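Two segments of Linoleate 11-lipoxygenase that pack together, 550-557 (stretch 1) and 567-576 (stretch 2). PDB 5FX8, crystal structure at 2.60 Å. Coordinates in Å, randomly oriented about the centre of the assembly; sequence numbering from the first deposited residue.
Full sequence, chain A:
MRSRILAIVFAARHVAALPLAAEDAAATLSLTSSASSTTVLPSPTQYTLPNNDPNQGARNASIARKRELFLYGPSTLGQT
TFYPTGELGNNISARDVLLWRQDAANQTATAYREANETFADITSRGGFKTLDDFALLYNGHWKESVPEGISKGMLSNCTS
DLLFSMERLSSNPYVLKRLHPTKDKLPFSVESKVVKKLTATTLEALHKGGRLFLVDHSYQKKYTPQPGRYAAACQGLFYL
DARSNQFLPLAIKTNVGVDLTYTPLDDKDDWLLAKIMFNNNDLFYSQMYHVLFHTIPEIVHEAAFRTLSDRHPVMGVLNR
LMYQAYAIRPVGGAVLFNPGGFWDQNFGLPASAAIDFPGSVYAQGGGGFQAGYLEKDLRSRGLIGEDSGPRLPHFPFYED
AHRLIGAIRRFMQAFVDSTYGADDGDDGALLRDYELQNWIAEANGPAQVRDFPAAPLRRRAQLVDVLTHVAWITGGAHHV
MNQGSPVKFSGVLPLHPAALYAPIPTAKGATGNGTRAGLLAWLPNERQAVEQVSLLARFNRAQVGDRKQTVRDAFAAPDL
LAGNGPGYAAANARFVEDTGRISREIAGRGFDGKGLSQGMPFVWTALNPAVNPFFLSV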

# COMPACT_ATOMS: atom_id res chain seq x y z
N THR A 550 -5.15 -9.71 -1.86
CA THR A 550 -5.62 -8.87 -2.94
C THR A 550 -7.11 -8.57 -2.80
O THR A 550 -7.83 -9.25 -2.07
CB THR A 550 -5.27 -9.61 -4.23
OG1 THR A 550 -3.99 -9.17 -4.67
CG2 THR A 550 -6.21 -9.41 -5.28
N VAL A 551 -7.56 -7.51 -3.47
CA VAL A 551 -8.97 -7.11 -3.45
C VAL A 551 -9.90 -8.20 -3.97
O VAL A 551 -11.05 -8.30 -3.53
CB VAL A 551 -9.18 -5.84 -4.26
CG1 VAL A 551 -10.66 -5.49 -4.32
CG2 VAL A 551 -8.35 -4.74 -3.69
N ARG A 552 -9.46 -9.01 -4.92
CA ARG A 552 -10.32 -10.13 -5.32
C ARG A 552 -10.57 -11.14 -4.20
O ARG A 552 -11.61 -11.79 -4.20
CB ARG A 552 -9.73 -10.83 -6.51
CG ARG A 552 -9.19 -9.89 -7.46
CD ARG A 552 -8.82 -10.60 -8.74
NE ARG A 552 -9.76 -11.64 -9.07
CZ ARG A 552 -9.52 -12.60 -9.98
NH1 ARG A 552 -8.36 -12.65 -10.59
NH2 ARG A 552 -10.43 -13.51 -10.26
N ASP A 553 -9.64 -11.31 -3.26
CA ASP A 553 -9.81 -12.23 -2.14
C ASP A 553 -10.45 -11.56 -0.95
O ASP A 553 -10.44 -12.13 0.14
CB ASP A 553 -8.47 -12.85 -1.70
CG ASP A 553 -7.57 -13.25 -2.87
OD1 ASP A 553 -7.99 -14.16 -3.63
OD2 ASP A 553 -6.47 -12.67 -3.03
N ALA A 554 -10.97 -10.35 -1.12
CA ALA A 554 -11.44 -9.59 0.04
C ALA A 554 -12.47 -10.35 0.85
O ALA A 554 -12.43 -10.31 2.08
CB ALA A 554 -12.03 -8.25 -0.39
N PHE A 555 -13.41 -11.03 0.20
CA PHE A 555 -14.51 -11.65 0.91
C PHE A 555 -14.37 -13.15 1.00
O PHE A 555 -15.28 -13.84 1.46
CB PHE A 555 -15.85 -11.27 0.27
CG PHE A 555 -16.00 -9.82 0.11
CD1 PHE A 555 -16.09 -9.01 1.21
CD2 PHE A 555 -15.99 -9.25 -1.13
CE1 PHE A 555 -16.18 -7.67 1.08
CE2 PHE A 555 -16.08 -7.92 -1.27
CZ PHE A 555 -16.18 -7.11 -0.15
N ALA A 556 -13.20 -13.65 0.61
CA ALA A 556 -12.91 -15.05 0.47
C ALA A 556 -12.19 -15.60 1.66
O ALA A 556 -11.52 -16.62 1.54
CB ALA A 556 -12.08 -15.25 -0.79
N ALA A 557 -12.26 -14.94 2.79
CA ALA A 557 -11.69 -15.47 4.00
C ALA A 557 -12.38 -16.77 4.38
O ALA A 557 -13.60 -16.79 4.53
CB ALA A 557 -11.85 -14.49 5.14
N GLY A 567 -25.63 -17.92 0.42
CA GLY A 567 -25.69 -16.67 -0.32
C GLY A 567 -24.41 -15.87 -0.23
O GLY A 567 -24.00 -15.24 -1.21
N TYR A 568 -23.75 -15.89 0.93
CA TYR A 568 -22.46 -15.22 1.05
C TYR A 568 -21.45 -15.80 0.06
O TYR A 568 -20.74 -15.06 -0.62
CB TYR A 568 -21.92 -15.29 2.48
CG TYR A 568 -20.62 -14.55 2.65
CD1 TYR A 568 -19.44 -15.15 2.30
CD2 TYR A 568 -20.58 -13.25 3.14
CE1 TYR A 568 -18.25 -14.49 2.40
CE2 TYR A 568 -19.38 -12.58 3.25
CZ TYR A 568 -18.22 -13.22 2.88
OH TYR A 568 -17.00 -12.64 2.97
N ALA A 569 -21.40 -17.14 -0.06
CA ALA A 569 -20.38 -17.75 -0.91
C ALA A 569 -20.69 -17.56 -2.38
O ALA A 569 -19.77 -17.45 -3.21
CB ALA A 569 -20.23 -19.22 -0.56
N ALA A 570 -21.97 -17.49 -2.74
CA ALA A 570 -22.32 -17.19 -4.12
C ALA A 570 -21.98 -15.74 -4.46
O ALA A 570 -21.50 -15.46 -5.56
CB ALA A 570 -23.80 -17.47 -4.35
N ALA A 571 -22.22 -14.81 -3.53
CA ALA A 571 -21.83 -13.43 -3.81
C ALA A 571 -20.32 -13.31 -3.92
O ALA A 571 -19.80 -12.56 -4.75
CB ALA A 571 -22.38 -12.47 -2.76
N ASN A 572 -19.60 -14.10 -3.12
CA ASN A 572 -18.15 -14.10 -3.19
C ASN A 572 -17.65 -14.61 -4.52
O ASN A 572 -16.69 -14.05 -5.07
CB ASN A 572 -17.56 -14.95 -2.08
CG ASN A 572 -16.06 -15.00 -2.16
OD1 ASN A 572 -15.41 -13.97 -2.12
ND2 ASN A 572 -15.50 -16.18 -2.30
N ALA A 573 -18.23 -15.68 -5.05
CA ALA A 573 -17.75 -16.20 -6.31
C ALA A 573 -18.06 -15.24 -7.45
O ALA A 573 -17.26 -15.07 -8.37
CB ALA A 573 -18.35 -17.57 -6.58
N ARG A 574 -19.23 -14.61 -7.40
CA ARG A 574 -19.50 -13.62 -8.42
C ARG A 574 -18.53 -12.45 -8.32
O ARG A 574 -18.10 -11.90 -9.34
CB ARG A 574 -20.94 -13.16 -8.32
CG ARG A 574 -21.34 -12.09 -9.31
CD ARG A 574 -21.22 -12.50 -10.76
NE ARG A 574 -21.71 -11.46 -11.66
CZ ARG A 574 -22.98 -11.36 -12.08
NH1 ARG A 574 -23.91 -12.22 -11.68
NH2 ARG A 574 -23.34 -10.37 -12.90
N PHE A 575 -18.14 -12.09 -7.10
CA PHE A 575 -17.21 -10.98 -6.92
C PHE A 575 -15.82 -11.34 -7.44
O PHE A 575 -15.16 -10.51 -8.06
CB PHE A 575 -17.16 -10.57 -5.45
CG PHE A 575 -16.19 -9.47 -5.16
CD1 PHE A 575 -16.49 -8.16 -5.48
CD2 PHE A 575 -14.98 -9.75 -4.55
CE1 PHE A 575 -15.59 -7.14 -5.19
CE2 PHE A 575 -14.07 -8.73 -4.26
CZ PHE A 575 -14.37 -7.44 -4.58
N VAL A 576 -15.40 -12.58 -7.22
CA VAL A 576 -14.13 -13.04 -7.75
C VAL A 576 -14.13 -13.03 -9.27
O VAL A 576 -13.13 -12.68 -9.91
CB VAL A 576 -13.83 -14.44 -7.21
CG1 VAL A 576 -12.70 -15.08 -7.98
CG2 VAL A 576 -13.49 -14.31 -5.77
O HOH W 1 -13.41 -11.97 -2.43

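How do the two backbones lie against each other? Stretch 2 is helical throughout, held by i to i+4 bonds such as V576 N to N572 O at 2.9 Å. Stretch 1 is irregular: V551 and R552 form a short 3-10 segment, and a type I beta turn follows from D553 to A556, with A556 N bonded to D553 O at 3.2 Å. The chains run in opposite senses, so R552 lies beside V576, CA to CA 5.4 Å, and F555 beside N572, CA to CA 6.0 Å. Y568, N572 and F575 recur at helical spacing and so meet stretch 1 along one side of the helix, while A570, A573 and R574 stay out of its reach.

What fills the apolar centre of the contact? F555 and F575 both point their CA-to-CB bonds toward the opposing stretch, and their rings meet edge to face. The edge of F555 is directed at the face of F575, with ring centroids 4.9 Å apart, planes at 68°, and F555 CD2 3.6 Å from F575 CD2. This arrangement sets the slightly positive ring hydrogens of F555 against the electron-rich face of F575. V551 adds an aliphatic contact, its CG1 4.2 Å from F575 CZ. The carbonyl of V551 lies at the edge of the F575 ring, O to CE2 3.1 Å, where the ring carbons carry their hydrogens.

Which direct hydrogen bonds tie the ends together? At one end, the Y568 hydroxyl donates to the backbone of stretch 1, with Y568 OH 2.6 Å from F555 O. The CA-to-CB bond of Y568 points sideways, but its t rotamer brings the end of the side chain nearer; its ring also packs on F555, CB to Y568 CZ 4.0 Å. At the other end, R552 NH2 donates to V576 O at 2.8 Å, with an N-H...O angle of 142°. The guanidinium thus reaches a main-chain carbonyl, and R552 NH2 also lies 3.6 Å from V576 CG1.

How does the buried N572 take part between these ends? Its side chain points toward stretch 1, but it bonds through water 1. The water donates to N572 OD1 at 2.8 Å and to R552 O at 2.5 Å, and accepts from F555 N at 2.8 Å. One molecule therefore satisfies polar backbone groups of the turn region while linking them to the helix. N572 OD1 also packs close to the turn, 3.4 Å from F555 C.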